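Local structure of RagB/SusD domain protein (Flavobacterium johnsoniae, 5J90) at the interface of chains A and B. The protein binds chitin as a SusD-family outer-membrane lipoprotein of a chitin utilization locus, probably holding chitin chains at the cell surface for uptake. Coordinates in Å, arbitrary orientation; residue numbers count along the deposited sequence, not the author numbering. Chains: chain A/B, RagB/SusD domain protein.

Contact 1: the interface of chains A and B. Residues chain A 217, 500, 503-505; chain B 216-217, 500, 503-505.
Near its two-fold axis, the homodimeric contact of the deposited assembly, which may not be the biological one, is made by the C-terminal stretches and the 216-217 loop of each chain. A:Trp500 can be followed outward. Its CG lies anti to the backbone N; chi1 165° and chi2 81° lay the benzo ring against A:Val217 and turn the CD1-NE1 edge to chain B. CB and CG each lie 3.9 Å from the backbone oxygen B:Asn504 O, and CD1 comes nearest, 3.2 Å from B:Asn504 O. That oxygen lies in the ring plane at the indole edge, so it faces the slightly positive C-H rim rather than the pi cloud. CD1 also meets the methyl CB of B:Ala505 at 4.0 Å, and NE1 grazes it; a methyl this small packs on the indole edge without crowding it. From its own chain, the CG1 methyl of A:Val217 covers one indole face near the rim, 3.7 Å above the plane, which probably helps to hold its tilt. B:Trp500 repeats this against A:Asn504 and A:Ala505.

Between the two indoles, A:Val503 and B:Val503 cross obliquely, CG2 to CG2 at 3.8 Å. Each touching methyl is anti to its backbone N, while CG1 takes the crowded position (chi1 59° in A:Val503). Branched, compact valines suit a spot where a residue meets its own copy. No N or O of one chain lies within bonding reach of the other in this patch; instead a water joins A:Val217 O and B:Lys216 O, 2.7 Å from each. B:Lys216 NZ donates at 2.9 Å to B:Ala505 O from above the carbonyl plane, which probably helps to hold the tail on its own subunit. The site lies in loops: residue 217 links helices 196-213 and 219-231, and residues 500-505 follow the last helix, 479-489.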
# COMPACT_ATOMS: atom_id res chain seq x y z
N VAL A 217 -0.77 8.13 1.85
CA VAL A 217 -0.99 7.68 0.48
C VAL A 217 -1.01 8.85 -0.51
O VAL A 217 -0.54 8.72 -1.65
CB VAL A 217 -2.28 6.81 0.37
CG1 VAL A 217 -3.53 7.65 0.60
CG2 VAL A 217 -2.35 6.11 -0.98
N TRP A 500 -6.45 1.24 0.74
CA TRP A 500 -5.67 2.26 0.04
C TRP A 500 -4.96 3.28 0.93
O TRP A 500 -3.76 3.54 0.73
CB TRP A 500 -6.59 2.92 -1.00
CG TRP A 500 -6.13 4.22 -1.61
CD1 TRP A 500 -5.25 4.39 -2.63
CD2 TRP A 500 -6.59 5.52 -1.24
NE1 TRP A 500 -5.12 5.74 -2.92
CE2 TRP A 500 -5.94 6.45 -2.08
CE3 TRP A 500 -7.50 6.00 -0.29
CZ2 TRP A 500 -6.15 7.83 -1.99
CZ3 TRP A 500 -7.71 7.36 -0.19
CH2 TRP A 500 -7.04 8.27 -1.04
N VAL A 503 -1.30 2.58 3.66
CA VAL A 503 -0.11 2.14 2.94
C VAL A 503 1.02 1.80 3.91
O VAL A 503 1.18 2.42 4.97
CB VAL A 503 0.32 3.22 1.91
CG1 VAL A 503 0.61 4.52 2.60
CG2 VAL A 503 1.51 2.76 1.08
N ASN A 504 1.80 0.77 3.57
CA ASN A 504 2.99 0.47 4.35
C ASN A 504 4.10 1.49 4.09
O ASN A 504 4.95 1.32 3.21
CB ASN A 504 3.51 -0.94 4.06
CG ASN A 504 4.66 -1.30 4.96
OD1 ASN A 504 4.55 -1.20 6.17
ND2 ASN A 504 5.78 -1.68 4.37
N ALA A 505 4.07 2.57 4.86
CA ALA A 505 4.94 3.72 4.67
C ALA A 505 5.11 4.37 6.03
O ALA A 505 4.29 4.16 6.93
CB ALA A 505 4.31 4.71 3.70
N LYS B 216 3.65 6.21 -7.81
CA LYS B 216 2.36 6.05 -7.15
C LYS B 216 2.43 6.32 -5.65
O LYS B 216 1.47 6.81 -5.06
CB LYS B 216 1.72 4.68 -7.44
CG LYS B 216 1.52 4.42 -8.92
CD LYS B 216 0.44 3.37 -9.24
CE LYS B 216 0.64 2.07 -8.54
NZ LYS B 216 -0.38 1.08 -9.05
N VAL B 217 3.57 6.03 -5.03
CA VAL B 217 3.70 6.19 -3.58
C VAL B 217 4.29 7.55 -3.20
O VAL B 217 3.90 8.14 -2.19
CB VAL B 217 4.50 5.00 -2.95
CG1 VAL B 217 5.96 5.01 -3.37
CG2 VAL B 217 4.39 5.01 -1.42
N TRP B 500 6.39 -1.52 -0.69
CA TRP B 500 6.11 -0.10 -0.52
C TRP B 500 5.74 0.65 -1.81
O TRP B 500 4.75 1.38 -1.83
CB TRP B 500 7.32 0.54 0.19
CG TRP B 500 7.39 2.05 0.17
CD1 TRP B 500 6.69 2.93 0.94
CD2 TRP B 500 8.24 2.84 -0.67
NE1 TRP B 500 7.06 4.23 0.63
CE2 TRP B 500 8.01 4.20 -0.35
CE3 TRP B 500 9.19 2.53 -1.66
CZ2 TRP B 500 8.70 5.25 -0.99
CZ3 TRP B 500 9.87 3.57 -2.29
CH2 TRP B 500 9.62 4.91 -1.95
N VAL B 503 1.89 0.26 -4.23
CA VAL B 503 0.68 0.59 -3.51
C VAL B 503 -0.56 0.32 -4.37
O VAL B 503 -0.54 0.48 -5.60
CB VAL B 503 0.75 2.05 -3.01
CG1 VAL B 503 0.90 2.98 -4.18
CG2 VAL B 503 -0.47 2.40 -2.16
N ASN B 504 -1.62 -0.12 -3.71
CA ASN B 504 -2.89 -0.31 -4.40
C ASN B 504 -3.54 1.05 -4.66
O ASN B 504 -4.31 1.57 -3.85
CB ASN B 504 -3.85 -1.19 -3.60
CG ASN B 504 -5.13 -1.44 -4.35
OD1 ASN B 504 -5.10 -1.88 -5.49
ND2 ASN B 504 -6.26 -1.14 -3.73
N ALA B 505 -3.21 1.62 -5.81
CA ALA B 505 -3.59 2.98 -6.17
C ALA B 505 -3.63 3.05 -7.69
O ALA B 505 -3.00 2.24 -8.38
CB ALA B 505 -2.57 3.98 -5.64
O HOH W 1 -0.87 7.69 -4.16

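Contact 2: the interface of chains A and B. Residues chain A 486-492; chain B 460, 462-463, 498, 504.
In this SusD-family protein, the C-terminal end of helix 479-489 of chain A, with the glycine turn after it, docks on loops of chain B. A:Gly490 buries 60 Å², B:Phe463 49 Å² and A:Ser487 47 Å², and the contact turns on these three.

A:Gly490 has a positive phi (80°), a conformation that glycine adopts easily, and it directly follows the last helical residue. Having no side chain, it can lay its CA over one face of the B:Phe463 ring, 3.9 Å from the centroid and towards the rim, in a CH-pi contact. The opposite face is backed by CG of B:Glu462, so the phenyl is sandwiched; its edge points at CA of A:Ser487. A 2.9 Å hydrogen bond from B:Phe463 N to B:Thr460 OG1 probably steadies the loop that presents the ring.

The carbonyl of A:Gly490 is gripped side-on by B:Arg498, whose chain is extended from CG to NE. B:Arg498 NH2 donates to A:Gly490 O at 2.9 Å along a lone pair in the carbonyl plane, whereas B:Arg498 NE, at 3.1 Å from the same oxygen, approaches from above that plane. The oxygen lies in the guanidinium plane for both, a double grip that arginine's flat, many-donor group can supply. A cationic group beside the C-terminal end of a helix may also be favoured by the helix dipole.

On the side of the B:Phe463 ring away from B:Arg498, A:Ser487 OG, anti to its carbonyl carbon, donates to the syn lone pair of B:Glu462 OE1 at 2.7 Å. The glutamate, extended beyond CG, reaches this small hydroxyl tip to tip.

B:Asn504 turns its carboxamide to the helix end: ND2 gives a nearly straight bond (167° at H) to A:Lys488 O at 2.9 Å, while OD1 reaches A:Ser487 O through a water. The methyl CG2 of B:Thr460 packs crosswise on A:Pro492 CD at 3.8 Å.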
# COMPACT_ATOMS: atom_id res chain seq x y z
N VAL A 486 -13.13 -6.88 -5.00
CA VAL A 486 -11.86 -7.60 -4.88
C VAL A 486 -10.83 -7.04 -5.86
O VAL A 486 -9.66 -6.83 -5.50
CB VAL A 486 -12.07 -9.12 -5.03
CG1 VAL A 486 -10.74 -9.85 -5.00
CG2 VAL A 486 -12.99 -9.63 -3.93
N SER A 487 -11.25 -6.75 -7.09
CA SER A 487 -10.35 -6.13 -8.06
C SER A 487 -9.79 -4.83 -7.50
O SER A 487 -8.58 -4.59 -7.55
CB SER A 487 -11.05 -5.88 -9.39
OG SER A 487 -11.46 -7.10 -10.00
N LYS A 488 -10.67 -4.00 -6.94
CA LYS A 488 -10.26 -2.68 -6.48
C LYS A 488 -9.52 -2.71 -5.13
O LYS A 488 -8.93 -1.71 -4.72
CB LYS A 488 -11.47 -1.72 -6.49
CG LYS A 488 -11.87 -1.37 -7.93
CD LYS A 488 -13.25 -0.75 -8.07
CE LYS A 488 -13.68 -0.77 -9.54
NZ LYS A 488 -14.88 0.08 -9.79
N LEU A 489 -9.52 -3.87 -4.49
CA LEU A 489 -8.75 -4.11 -3.27
C LEU A 489 -7.28 -4.45 -3.57
O LEU A 489 -6.40 -4.17 -2.75
CB LEU A 489 -9.39 -5.25 -2.46
CG LEU A 489 -8.77 -5.59 -1.10
CD1 LEU A 489 -9.03 -4.46 -0.12
CD2 LEU A 489 -9.36 -6.91 -0.57
N GLY A 490 -7.02 -5.05 -4.72
CA GLY A 490 -5.64 -5.30 -5.16
C GLY A 490 -4.93 -6.48 -4.55
O GLY A 490 -3.74 -6.69 -4.80
N GLY A 491 -5.65 -7.27 -3.74
CA GLY A 491 -5.05 -8.41 -3.07
C GLY A 491 -6.13 -9.25 -2.44
O GLY A 491 -7.31 -9.01 -2.65
N PRO A 492 -5.73 -10.26 -1.65
CA PRO A 492 -6.68 -11.20 -1.05
C PRO A 492 -7.72 -10.53 -0.16
O PRO A 492 -7.42 -9.61 0.61
CB PRO A 492 -5.78 -12.13 -0.22
CG PRO A 492 -4.45 -12.08 -0.94
CD PRO A 492 -4.33 -10.66 -1.42
N THR B 460 -3.39 -13.64 -5.43
CA THR B 460 -4.56 -13.59 -6.30
C THR B 460 -4.22 -13.95 -7.74
O THR B 460 -3.11 -13.71 -8.22
CB THR B 460 -5.26 -12.22 -6.29
OG1 THR B 460 -4.47 -11.26 -7.00
CG2 THR B 460 -5.56 -11.74 -4.87
N GLU B 462 -5.86 -12.45 -10.22
CA GLU B 462 -5.92 -11.20 -10.97
C GLU B 462 -4.60 -10.42 -10.92
O GLU B 462 -4.14 -9.92 -11.94
CB GLU B 462 -7.08 -10.28 -10.53
CG GLU B 462 -7.09 -8.96 -11.33
CD GLU B 462 -8.33 -8.11 -11.08
OE1 GLU B 462 -9.19 -8.55 -10.31
OE2 GLU B 462 -8.42 -7.01 -11.67
N PHE B 463 -4.01 -10.33 -9.73
CA PHE B 463 -2.82 -9.49 -9.56
C PHE B 463 -1.51 -10.27 -9.53
O PHE B 463 -0.45 -9.68 -9.69
CB PHE B 463 -3.00 -8.55 -8.34
CG PHE B 463 -4.17 -7.63 -8.49
CD1 PHE B 463 -4.06 -6.50 -9.29
CD2 PHE B 463 -5.39 -7.96 -7.93
CE1 PHE B 463 -5.15 -5.67 -9.49
CE2 PHE B 463 -6.49 -7.13 -8.13
CZ PHE B 463 -6.36 -6.00 -8.91
N ARG B 498 1.96 -6.41 -0.82
CA ARG B 498 2.59 -5.45 -1.71
C ARG B 498 3.79 -4.75 -1.07
O ARG B 498 3.71 -4.33 0.09
CB ARG B 498 1.57 -4.40 -2.15
CG ARG B 498 0.56 -4.95 -3.13
CD ARG B 498 -0.67 -4.07 -3.25
NE ARG B 498 -1.53 -4.61 -4.30
CZ ARG B 498 -1.49 -4.25 -5.57
NH1 ARG B 498 -0.66 -3.28 -5.97
NH2 ARG B 498 -2.27 -4.84 -6.46
N ASN B 504 -1.62 -0.12 -3.71
CA ASN B 504 -2.89 -0.31 -4.40
C ASN B 504 -3.54 1.05 -4.66
O ASN B 504 -4.31 1.57 -3.85
CB ASN B 504 -3.85 -1.19 -3.60
CG ASN B 504 -5.13 -1.44 -4.35
OD1 ASN B 504 -5.10 -1.88 -5.49
ND2 ASN B 504 -6.26 -1.14 -3.73
O HOH W 2 -6.73 -2.46 -7.56

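The C-alpha centres of contact 1 and contact 2 lie about 13 Å apart, and B:Asn504 belongs to both. Its backbone carbonyl serves contact 1, its carboxamide contact 2, so one residue couples the mainly apolar patch near the axis to the hydrogen-bonded patch beside it. The C-terminal part of the chain supplies much of both: residues 500-505 in contact 1, helix 479-489 and B:Arg498 in contact 2. Two-fold symmetry generates a second copy of contact 2 with the chains exchanged, on either side of the valine pair. Together they form one continuous interface; the structure alone does not show whether the dimer forms in the cell.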